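Local structure of pyridoxamine 5'-phosphate oxidase-related, FMN-binding protein (Mycobacterium smegmatis, 6ECI) at residues Asp14-Val19 and Ile37-Gln42; Thr45-Thr50 and Ala101-Trp106; Glu97-Glu102 and Thr112-Val117. The protein binds flavin-adenine dinucleotide and probably sequesters it, a role linked to the protection of mycobacteria against hypoxic and oxidative stress. All coordinates share one frame; numbering follows the deposited sequence.

Overall arrangement
All three contacts are partly buried and attach helices or a loop to one antiparallel sheet; contact 1 lies deepest and contact 3 farthest out. Contact 1 sets the C-terminal part of helix 9-16 against strand 31-41, contact 2 the loop 101-106 against strand 46-49, and contact 3 the end of helix 92-99 against strand 114-119. These strands are successive neighbours, and contacts 2 and 3 share A101 and E102. Contact 2 meets the second subunit around W106, whereas no other protein chain touches contact 3. Contact 1 is mainly apolar, with a bridging water; contact 2 adds a cation-pi pair; contact 3 is a methyl-on-indole packing beside a charged arginine. Contacts 1 and 2 both reach the flavin through backbone atoms.

Contact 1 of 3, residues Asp14-Val19 and Ile37-Gln42; sequences DLLKSV and INFVVQ. With FAD (flavin-adenine dinucleotide), chain U.
L16, K17 and V19, in and after the C-terminal part of helix 9-16, where a type I turn runs from L16 to V19, pack on F39 and V41 of strand 31-41. The apolar part is centred on V41. Its CG2 meets L16 CB at 3.6 Å, while the aliphatic chain of K17 crosses the valine at about a right angle, CG and CE both close to V41 CB. F39 CG sits between the backbone N and the carbonyl carbon (chi1 80°), and the ring's far end approaches the turn: CZ lies 3.3 Å from both L16 O and V19 O, and V19 CG2 touches it as well. F67 meets F39 edge-to-face. Among the polar terms, K17 NZ forms a salt bridge with D14 OD1 (3.0 Å), three residues earlier. A water above one face of the F39 ring donates to V19 O and F39 O, 2.7 Å from each, and so joins turn to strand without a direct hydrogen bond. One residue before F39, N38 N donates to FAD O4 (3.1 Å, 149°). Strand 31-41 thus carries the helix on one part and lines the flavin pocket with another, in the FMN-binding split barrel of this family.

Contact 2 of 3, residues Thr45-Thr50 and Ala101-Trp106; sequences TVLFRT and AELLPW. With FAD (flavin-adenine dinucleotide), chain U.
The backbone of strand 46-49 at L47 and F48 runs beside A101 and L103 of an irregular loop directed 24° from the strand, with CA atoms 8.3 Å apart for L47 and A101, too far for backbone pairing, so side chains make the contact. In this FMN-binding split barrel, the loop, which follows helix 92-99, covers one side of a strand that lines the FAD pocket. L47 CD2 packs against CB of A101, at the start of the segment 101-106, at 3.5 Å and more loosely against L103 CD1. L103 CD1 also reaches towards F48 CA, and L103 packs on N38 and V40 of strand 31-41 as well.

At the other end R49 and W106 reach toward each other tip to tip. The arginine chain is bent at chi3, the torsion that sets NE; the guanidinium lies over one face of the indole. CZ is 3.9 Å from the centroid of the six-membered ring, a cation-pi contact, with NH2 above the centre of the indole. The two planes are tilted by 44°, so this is no flat stack, and W106 is poorly ordered, which leaves the finer geometry uncertain. R49 NH1 is held separately by the carbonyl of K111. F127 of the second subunit meets W106 edge-to-face, placing W106 at the dimer interface. T50 C lies at the indole edge, and just before it the R49 carbonyl turns to the cofactor, R49 O accepting from FAD N3 at 2.9 Å with an almost straight N-H...O angle of 171°.

Contact 3 of 3, residues Glu97-Glu102 and Thr112-Val117; sequences EAQRAE and THWVRV
A98, on the last turn of helix 92-99, rests on the indole of W114 in strand 114-119. W114 CG, anti to the carbonyl carbon (chi1 -60°), starts the indole off beside the backbone N. Followed outward from CB, the indole first meets the A98 methyl: CG is 3.9 Å and CD2 3.6 Å from A98 CB, with CE3 close behind. The methyl lies over the face, offset toward the rim, 4.0 Å from the centroid of the six-membered ring, a CH-pi contact. At the tip the backbone takes over, for CH2 is 3.3 Å from A98 O, which lies over the same face and accepts from A101 N, while CZ2 comes near Q99 CA. R49 CD of strand 46-49 packs on the opposite side of the indole. Two residues along the strand, R116 runs extended from CG to NE and crosses E97 at about a right angle. Its NH2 lies 3.6 Å from E97 CG, whereas E97 OE2 is 5.6 Å away. NE forms a salt bridge with D94, NH1 bonds Q42 and T45, and NH2 too is hydrogen-bonded outside these segments. Apolar and ring contacts thus attach helix to strand, with R116's charge probably balanced mainly by D94 and not by E97.

Contact 1 of 3, residues Asp14-Val19 and Ile37-Gln42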
# COMPACT_ATOMS: atom_id res chain seq x y z
N ASP B 14 -10.31 5.58 -13.40
CA ASP B 14 -9.79 4.81 -14.52
C ASP B 14 -8.37 4.32 -14.25
O ASP B 14 -8.04 3.17 -14.56
CB ASP B 14 -9.84 5.63 -15.81
CG ASP B 14 -11.18 5.54 -16.50
OD1 ASP B 14 -11.86 4.51 -16.33
OD2 ASP B 14 -11.55 6.50 -17.21
N LEU B 15 -7.52 5.18 -13.68
CA LEU B 15 -6.17 4.75 -13.32
C LEU B 15 -6.20 3.54 -12.40
O LEU B 15 -5.34 2.66 -12.50
CB LEU B 15 -5.40 5.91 -12.67
CG LEU B 15 -4.83 6.96 -13.62
CD1 LEU B 15 -4.11 8.04 -12.85
CD2 LEU B 15 -3.91 6.32 -14.64
N LEU B 16 -7.19 3.48 -11.51
CA LEU B 16 -7.33 2.31 -10.65
C LEU B 16 -7.60 1.04 -11.46
O LEU B 16 -7.19 -0.05 -11.06
CB LEU B 16 -8.46 2.53 -9.64
CG LEU B 16 -8.13 3.47 -8.48
CD1 LEU B 16 -9.29 3.53 -7.49
CD2 LEU B 16 -6.86 3.01 -7.79
N LYS B 17 -8.29 1.17 -12.60
CA LYS B 17 -8.59 0.01 -13.43
C LYS B 17 -7.37 -0.52 -14.18
O LYS B 17 -7.47 -1.58 -14.80
CB LYS B 17 -9.70 0.34 -14.43
CG LYS B 17 -10.97 0.85 -13.80
CD LYS B 17 -12.18 0.22 -14.46
CE LYS B 17 -13.43 1.05 -14.23
NZ LYS B 17 -13.30 2.41 -14.83
N SER B 18 -6.24 0.19 -14.14
CA SER B 18 -5.05 -0.24 -14.86
C SER B 18 -4.19 -1.21 -14.06
O SER B 18 -3.24 -1.78 -14.62
CB SER B 18 -4.20 0.98 -15.25
OG SER B 18 -3.53 1.51 -14.12
N VAL B 19 -4.47 -1.42 -12.77
CA VAL B 19 -3.68 -2.30 -11.91
C VAL B 19 -4.62 -3.17 -11.09
O VAL B 19 -5.74 -2.76 -10.77
CB VAL B 19 -2.72 -1.50 -10.99
CG1 VAL B 19 -1.80 -0.61 -11.81
CG2 VAL B 19 -3.51 -0.67 -9.98
N ILE B 37 -4.76 -6.28 -1.27
CA ILE B 37 -5.95 -6.96 -1.77
C ILE B 37 -5.95 -6.92 -3.29
O ILE B 37 -5.54 -5.93 -3.91
CB ILE B 37 -7.25 -6.34 -1.22
CG1 ILE B 37 -7.30 -4.84 -1.51
CG2 ILE B 37 -7.40 -6.63 0.26
CD1 ILE B 37 -8.71 -4.29 -1.57
N ASN B 38 -6.42 -8.01 -3.89
CA ASN B 38 -6.79 -8.02 -5.30
C ASN B 38 -8.16 -7.35 -5.43
O ASN B 38 -9.07 -7.64 -4.65
CB ASN B 38 -6.81 -9.45 -5.82
CG ASN B 38 -7.31 -9.56 -7.25
OD1 ASN B 38 -7.99 -10.52 -7.60
ND2 ASN B 38 -6.99 -8.57 -8.07
N PHE B 39 -8.30 -6.45 -6.40
CA PHE B 39 -9.49 -5.61 -6.49
C PHE B 39 -9.83 -5.34 -7.95
O PHE B 39 -8.99 -5.45 -8.84
CB PHE B 39 -9.28 -4.28 -5.76
CG PHE B 39 -8.50 -3.27 -6.57
CD1 PHE B 39 -7.11 -3.32 -6.60
CD2 PHE B 39 -9.15 -2.28 -7.29
CE1 PHE B 39 -6.38 -2.40 -7.34
CE2 PHE B 39 -8.43 -1.36 -8.03
CZ PHE B 39 -7.04 -1.42 -8.06
N VAL B 40 -11.10 -4.98 -8.17
CA VAL B 40 -11.53 -4.33 -9.40
C VAL B 40 -12.44 -3.17 -9.04
O VAL B 40 -13.01 -3.10 -7.95
CB VAL B 40 -12.27 -5.27 -10.39
CG1 VAL B 40 -11.51 -6.57 -10.57
CG2 VAL B 40 -13.68 -5.54 -9.91
N VAL B 41 -12.56 -2.24 -9.98
CA VAL B 41 -13.40 -1.05 -9.82
C VAL B 41 -14.73 -1.32 -10.51
O VAL B 41 -14.76 -1.76 -11.66
CB VAL B 41 -12.71 0.19 -10.41
CG1 VAL B 41 -13.63 1.39 -10.31
CG2 VAL B 41 -11.40 0.45 -9.70
N GLN B 42 -15.83 -1.04 -9.80
CA GLN B 42 -17.18 -1.22 -10.34
C GLN B 42 -18.01 -0.02 -9.92
O GLN B 42 -18.36 0.11 -8.74
CB GLN B 42 -17.82 -2.51 -9.84
CG GLN B 42 -17.37 -3.77 -10.54
CD GLN B 42 -18.24 -4.95 -10.19
OE1 GLN B 42 -18.90 -4.96 -9.15
NE2 GLN B 42 -18.25 -5.96 -11.05
PA FAD U . -2.77 -11.99 11.02
O1A FAD U . -2.41 -13.36 11.44
O2A FAD U . -3.88 -11.32 11.83
O5B FAD U . -1.51 -11.03 10.99
C5B FAD U . -0.57 -11.00 12.07
C4B FAD U . 0.59 -10.13 11.65
O4B FAD U . 1.13 -10.64 10.41
C3B FAD U . 0.24 -8.68 11.35
O3B FAD U . 0.25 -7.89 12.54
C2B FAD U . 1.36 -8.26 10.38
O2B FAD U . 2.52 -7.78 11.03
C1B FAD U . 1.64 -9.57 9.63
N9A FAD U . 1.02 -9.62 8.31
C8A FAD U . -0.28 -9.92 8.02
N7A FAD U . -0.57 -9.87 6.75
C5A FAD U . 0.63 -9.50 6.15
C6A FAD U . 0.99 -9.27 4.81
N6A FAD U . 0.15 -9.39 3.78
N1A FAD U . 2.27 -8.92 4.56
C2A FAD U . 3.12 -8.80 5.59
N3A FAD U . 2.89 -8.99 6.89
C4A FAD U . 1.61 -9.34 7.11
N1 FAD U . -6.70 -11.27 1.54
C2 FAD U . -8.00 -11.17 1.17
O2 FAD U . -8.92 -11.38 1.97
N3 FAD U . -8.32 -10.82 -0.13
C4 FAD U . -7.42 -10.55 -1.14
O4 FAD U . -7.83 -10.25 -2.26
C4X FAD U . -6.03 -10.66 -0.74
N5 FAD U . -5.11 -10.42 -1.63
C5X FAD U . -3.78 -10.52 -1.24
C6 FAD U . -2.78 -10.27 -2.17
C7 FAD U . -1.44 -10.36 -1.83
C7M FAD U . -0.39 -10.08 -2.87
C8 FAD U . -1.08 -10.70 -0.52
C8M FAD U . 0.37 -10.81 -0.11
C9 FAD U . -2.07 -10.96 0.42
C9A FAD U . -3.42 -10.87 0.07
N10 FAD U . -4.45 -11.12 1.00
C10 FAD U . -5.77 -11.02 0.63
C1' FAD U . -4.13 -11.48 2.39
C2' FAD U . -4.39 -10.35 3.37
O2' FAD U . -3.25 -9.49 3.45
C3' FAD U . -4.69 -10.94 4.75
O3' FAD U . -5.97 -10.52 5.20
C4' FAD U . -3.64 -10.55 5.80
O4' FAD U . -2.48 -11.33 5.54
C5' FAD U . -4.13 -10.71 7.22
O5' FAD U . -4.54 -12.08 7.43
P FAD U . -4.41 -12.77 8.84
O1P FAD U . -3.97 -14.23 8.65
O2P FAD U . -5.63 -12.60 9.65
O3P FAD U . -3.20 -11.98 9.49
O HOH W 1 -8.24 -3.83 -10.84

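Contact 2 of 3, residues Thr45-Thr50 and Ala101-Trp106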
# COMPACT_ATOMS: atom_id res chain seq x y z
N THR B 45 -16.77 2.16 -7.15
CA THR B 45 -16.59 1.41 -5.91
C THR B 45 -15.39 0.49 -6.09
O THR B 45 -15.00 0.15 -7.21
CB THR B 45 -17.83 0.57 -5.53
OG1 THR B 45 -17.95 -0.55 -6.41
CG2 THR B 45 -19.09 1.40 -5.60
N VAL B 46 -14.79 0.10 -4.97
CA VAL B 46 -13.61 -0.75 -4.96
C VAL B 46 -14.05 -2.12 -4.45
O VAL B 46 -14.25 -2.32 -3.25
CB VAL B 46 -12.49 -0.16 -4.10
CG1 VAL B 46 -11.25 -1.05 -4.15
CG2 VAL B 46 -12.15 1.25 -4.56
N LEU B 47 -14.19 -3.07 -5.37
CA LEU B 47 -14.67 -4.41 -5.05
C LEU B 47 -13.51 -5.35 -4.78
O LEU B 47 -12.51 -5.35 -5.50
CB LEU B 47 -15.53 -4.96 -6.19
CG LEU B 47 -15.97 -6.42 -6.04
CD1 LEU B 47 -16.96 -6.57 -4.89
CD2 LEU B 47 -16.57 -6.93 -7.33
N PHE B 48 -13.65 -6.17 -3.74
CA PHE B 48 -12.68 -7.22 -3.47
C PHE B 48 -13.36 -8.35 -2.71
O PHE B 48 -14.47 -8.20 -2.19
CB PHE B 48 -11.48 -6.68 -2.68
CG PHE B 48 -11.81 -6.18 -1.30
CD1 PHE B 48 -12.38 -4.93 -1.12
CD2 PHE B 48 -11.53 -6.95 -0.19
CE1 PHE B 48 -12.68 -4.46 0.14
CE2 PHE B 48 -11.82 -6.49 1.08
CZ PHE B 48 -12.39 -5.24 1.25
N ARG B 49 -12.68 -9.49 -2.66
CA ARG B 49 -13.13 -10.65 -1.91
C ARG B 49 -12.30 -10.79 -0.65
O ARG B 49 -11.13 -10.42 -0.60
CB ARG B 49 -13.04 -11.92 -2.75
CG ARG B 49 -14.31 -12.20 -3.54
CD ARG B 49 -14.17 -13.33 -4.55
NE ARG B 49 -13.01 -14.18 -4.34
CZ ARG B 49 -13.02 -15.29 -3.59
NH1 ARG B 49 -14.14 -15.66 -2.98
NH2 ARG B 49 -11.92 -16.02 -3.46
N THR B 50 -12.93 -11.33 0.39
CA THR B 50 -12.32 -11.46 1.70
C THR B 50 -12.31 -12.93 2.10
O THR B 50 -13.25 -13.68 1.78
CB THR B 50 -13.07 -10.60 2.73
OG1 THR B 50 -12.17 -9.62 3.28
CG2 THR B 50 -13.66 -11.44 3.85
N ALA B 101 -17.27 -9.63 -12.01
CA ALA B 101 -16.02 -8.89 -11.87
C ALA B 101 -14.84 -9.70 -12.37
O ALA B 101 -14.78 -10.93 -12.24
CB ALA B 101 -15.80 -8.49 -10.41
N GLU B 102 -13.87 -9.00 -12.96
CA GLU B 102 -12.69 -9.65 -13.55
C GLU B 102 -11.56 -9.77 -12.52
O GLU B 102 -10.47 -9.23 -12.68
CB GLU B 102 -12.24 -8.89 -14.79
CG GLU B 102 -13.06 -9.18 -16.04
CD GLU B 102 -12.91 -10.61 -16.52
OE1 GLU B 102 -13.73 -11.46 -16.12
OE2 GLU B 102 -11.97 -10.88 -17.29
N LEU B 103 -11.86 -10.50 -11.45
CA LEU B 103 -10.94 -10.68 -10.33
C LEU B 103 -10.16 -11.98 -10.47
O LEU B 103 -10.67 -12.98 -10.99
CB LEU B 103 -11.68 -10.67 -8.99
CG LEU B 103 -11.86 -9.28 -8.38
CD1 LEU B 103 -13.03 -9.22 -7.40
CD2 LEU B 103 -10.57 -8.79 -7.74
N LEU B 104 -8.92 -11.96 -10.00
CA LEU B 104 -8.11 -13.16 -9.98
C LEU B 104 -8.80 -14.24 -9.16
O LEU B 104 -9.30 -13.95 -8.06
CB LEU B 104 -6.73 -12.87 -9.39
CG LEU B 104 -5.73 -12.04 -10.21
CD1 LEU B 104 -4.50 -11.72 -9.37
CD2 LEU B 104 -5.33 -12.77 -11.48
N PRO B 105 -8.87 -15.47 -9.64
CA PRO B 105 -9.44 -16.54 -8.82
C PRO B 105 -8.44 -17.02 -7.79
O PRO B 105 -7.23 -16.99 -8.01
CB PRO B 105 -9.73 -17.64 -9.86
CG PRO B 105 -8.63 -17.46 -10.87
CD PRO B 105 -8.30 -15.98 -10.90
N TRP B 106 -8.94 -17.47 -6.65
CA TRP B 106 -8.05 -18.17 -5.73
C TRP B 106 -8.73 -19.34 -5.04
O TRP B 106 -9.90 -19.27 -4.66
CB TRP B 106 -7.40 -17.24 -4.68
CG TRP B 106 -8.15 -16.02 -4.20
CD1 TRP B 106 -8.26 -14.82 -4.85
CD2 TRP B 106 -8.80 -15.85 -2.93
NE1 TRP B 106 -8.97 -13.93 -4.08
CE2 TRP B 106 -9.31 -14.54 -2.90
CE3 TRP B 106 -9.01 -16.69 -1.83
CZ2 TRP B 106 -10.03 -14.05 -1.81
CZ3 TRP B 106 -9.72 -16.20 -0.75
CH2 TRP B 106 -10.22 -14.89 -0.75
PA FAD U . -2.77 -11.99 11.02
O1A FAD U . -2.41 -13.36 11.44
O2A FAD U . -3.88 -11.32 11.83
O5B FAD U . -1.51 -11.03 10.99
C5B FAD U . -0.57 -11.00 12.07
C4B FAD U . 0.59 -10.13 11.65
O4B FAD U . 1.13 -10.64 10.41
C3B FAD U . 0.24 -8.68 11.35
O3B FAD U . 0.25 -7.89 12.54
C2B FAD U . 1.36 -8.26 10.38
O2B FAD U . 2.52 -7.78 11.03
C1B FAD U . 1.64 -9.57 9.63
N9A FAD U . 1.02 -9.62 8.31
C8A FAD U . -0.28 -9.92 8.02
N7A FAD U . -0.57 -9.87 6.75
C5A FAD U . 0.63 -9.50 6.15
C6A FAD U . 0.99 -9.27 4.81
N6A FAD U . 0.15 -9.39 3.78
N1A FAD U . 2.27 -8.92 4.56
C2A FAD U . 3.12 -8.80 5.59
N3A FAD U . 2.89 -8.99 6.89
C4A FAD U . 1.61 -9.34 7.11
N1 FAD U . -6.70 -11.27 1.54
C2 FAD U . -8.00 -11.17 1.17
O2 FAD U . -8.92 -11.38 1.97
N3 FAD U . -8.32 -10.82 -0.13
C4 FAD U . -7.42 -10.55 -1.14
O4 FAD U . -7.83 -10.25 -2.26
C4X FAD U . -6.03 -10.66 -0.74
N5 FAD U . -5.11 -10.42 -1.63
C5X FAD U . -3.78 -10.52 -1.24
C6 FAD U . -2.78 -10.27 -2.17
C7 FAD U . -1.44 -10.36 -1.83
C7M FAD U . -0.39 -10.08 -2.87
C8 FAD U . -1.08 -10.70 -0.52
C8M FAD U . 0.37 -10.81 -0.11
C9 FAD U . -2.07 -10.96 0.42
C9A FAD U . -3.42 -10.87 0.07
N10 FAD U . -4.45 -11.12 1.00
C10 FAD U . -5.77 -11.02 0.63
C1' FAD U . -4.13 -11.48 2.39
C2' FAD U . -4.39 -10.35 3.37
O2' FAD U . -3.25 -9.49 3.45
C3' FAD U . -4.69 -10.94 4.75
O3' FAD U . -5.97 -10.52 5.20
C4' FAD U . -3.64 -10.55 5.80
O4' FAD U . -2.48 -11.33 5.54
C5' FAD U . -4.13 -10.71 7.22
O5' FAD U . -4.54 -12.08 7.43
P FAD U . -4.41 -12.77 8.84
O1P FAD U . -3.97 -14.23 8.65
O2P FAD U . -5.63 -12.60 9.65
O3P FAD U . -3.20 -11.98 9.49

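Contact 3 of 3, residues Glu97-Glu102 and Thr112-Val117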
# COMPACT_ATOMS: atom_id res chain seq x y z
N GLU B 97 -23.75 -8.05 -9.72
CA GLU B 97 -22.70 -7.20 -10.28
C GLU B 97 -21.32 -7.66 -9.84
O GLU B 97 -20.36 -7.60 -10.62
CB GLU B 97 -22.94 -5.74 -9.90
CG GLU B 97 -21.88 -4.77 -10.40
CD GLU B 97 -21.88 -4.63 -11.91
OE1 GLU B 97 -22.88 -5.01 -12.55
OE2 GLU B 97 -20.87 -4.14 -12.46
N ALA B 98 -21.20 -8.13 -8.59
CA ALA B 98 -19.90 -8.56 -8.09
C ALA B 98 -19.41 -9.82 -8.79
O ALA B 98 -18.20 -10.02 -8.93
CB ALA B 98 -19.97 -8.79 -6.58
N GLN B 99 -20.33 -10.68 -9.23
CA GLN B 99 -19.93 -11.94 -9.84
C GLN B 99 -19.46 -11.79 -11.28
O GLN B 99 -18.78 -12.68 -11.80
CB GLN B 99 -21.09 -12.94 -9.77
CG GLN B 99 -21.46 -13.32 -8.34
CD GLN B 99 -22.74 -14.13 -8.25
OE1 GLN B 99 -23.46 -14.29 -9.23
NE2 GLN B 99 -23.02 -14.64 -7.06
N ARG B 100 -19.79 -10.68 -11.94
CA ARG B 100 -19.24 -10.40 -13.26
C ARG B 100 -17.84 -9.79 -13.20
O ARG B 100 -17.28 -9.46 -14.25
CB ARG B 100 -20.15 -9.46 -14.05
CG ARG B 100 -21.64 -9.68 -13.85
CD ARG B 100 -22.48 -8.76 -14.75
NE ARG B 100 -21.81 -7.50 -15.08
CZ ARG B 100 -21.11 -7.28 -16.20
NH1 ARG B 100 -20.98 -8.24 -17.10
NH2 ARG B 100 -20.55 -6.09 -16.40
N ALA B 101 -17.27 -9.63 -12.01
CA ALA B 101 -16.02 -8.89 -11.87
C ALA B 101 -14.84 -9.70 -12.37
O ALA B 101 -14.78 -10.93 -12.24
CB ALA B 101 -15.80 -8.49 -10.41
N GLU B 102 -13.87 -9.00 -12.96
CA GLU B 102 -12.69 -9.65 -13.55
C GLU B 102 -11.56 -9.77 -12.52
O GLU B 102 -10.47 -9.23 -12.68
CB GLU B 102 -12.24 -8.89 -14.79
CG GLU B 102 -13.06 -9.18 -16.04
CD GLU B 102 -12.91 -10.61 -16.52
OE1 GLU B 102 -13.73 -11.46 -16.12
OE2 GLU B 102 -11.97 -10.88 -17.29
N THR B 112 -17.54 -17.37 -0.52
CA THR B 112 -17.45 -16.03 -1.05
C THR B 112 -17.82 -15.03 0.04
O THR B 112 -18.66 -15.32 0.91
CB THR B 112 -18.33 -15.87 -2.30
OG1 THR B 112 -17.85 -14.80 -3.12
CG2 THR B 112 -19.80 -15.65 -1.95
N HIS B 113 -17.15 -13.88 0.03
CA HIS B 113 -17.44 -12.78 0.94
C HIS B 113 -17.05 -11.51 0.19
O HIS B 113 -15.92 -11.04 0.29
CB HIS B 113 -16.70 -12.91 2.26
CG HIS B 113 -17.23 -12.01 3.33
ND1 HIS B 113 -16.92 -12.16 4.67
CD2 HIS B 113 -18.07 -10.95 3.26
CE1 HIS B 113 -17.54 -11.23 5.37
NE2 HIS B 113 -18.24 -10.48 4.54
N TRP B 114 -18.00 -10.98 -0.58
CA TRP B 114 -17.76 -9.79 -1.37
C TRP B 114 -17.85 -8.54 -0.50
O TRP B 114 -18.79 -8.38 0.28
CB TRP B 114 -18.77 -9.69 -2.52
CG TRP B 114 -18.74 -10.84 -3.47
CD1 TRP B 114 -19.55 -11.94 -3.46
CD2 TRP B 114 -17.86 -11.00 -4.59
NE1 TRP B 114 -19.23 -12.78 -4.49
CE2 TRP B 114 -18.19 -12.23 -5.20
CE3 TRP B 114 -16.82 -10.24 -5.12
CZ2 TRP B 114 -17.52 -12.70 -6.33
CZ3 TRP B 114 -16.15 -10.71 -6.24
CH2 TRP B 114 -16.51 -11.93 -6.83
N VAL B 115 -16.86 -7.66 -0.64
CA VAL B 115 -16.83 -6.39 0.08
C VAL B 115 -16.57 -5.28 -0.93
O VAL B 115 -15.83 -5.47 -1.90
CB VAL B 115 -15.74 -6.39 1.18
CG1 VAL B 115 -15.82 -5.12 2.01
CG2 VAL B 115 -15.87 -7.62 2.06
N ARG B 116 -17.20 -4.13 -0.72
CA ARG B 116 -16.97 -2.94 -1.53
C ARG B 116 -16.55 -1.79 -0.63
O ARG B 116 -17.12 -1.59 0.45
CB ARG B 116 -18.22 -2.53 -2.31
CG ARG B 116 -18.59 -3.44 -3.47
CD ARG B 116 -19.75 -2.83 -4.25
NE ARG B 116 -20.44 -3.81 -5.08
CZ ARG B 116 -20.10 -4.13 -6.32
NH1 ARG B 116 -19.05 -3.56 -6.90
NH2 ARG B 116 -20.80 -5.04 -6.98
N VAL B 117 -15.57 -1.02 -1.08
CA VAL B 117 -15.21 0.23 -0.42
C VAL B 117 -16.06 1.32 -1.07
O VAL B 117 -15.80 1.73 -2.20
CB VAL B 117 -13.71 0.53 -0.55
CG1 VAL B 117 -13.39 1.86 0.12
CG2 VAL B 117 -12.90 -0.58 0.08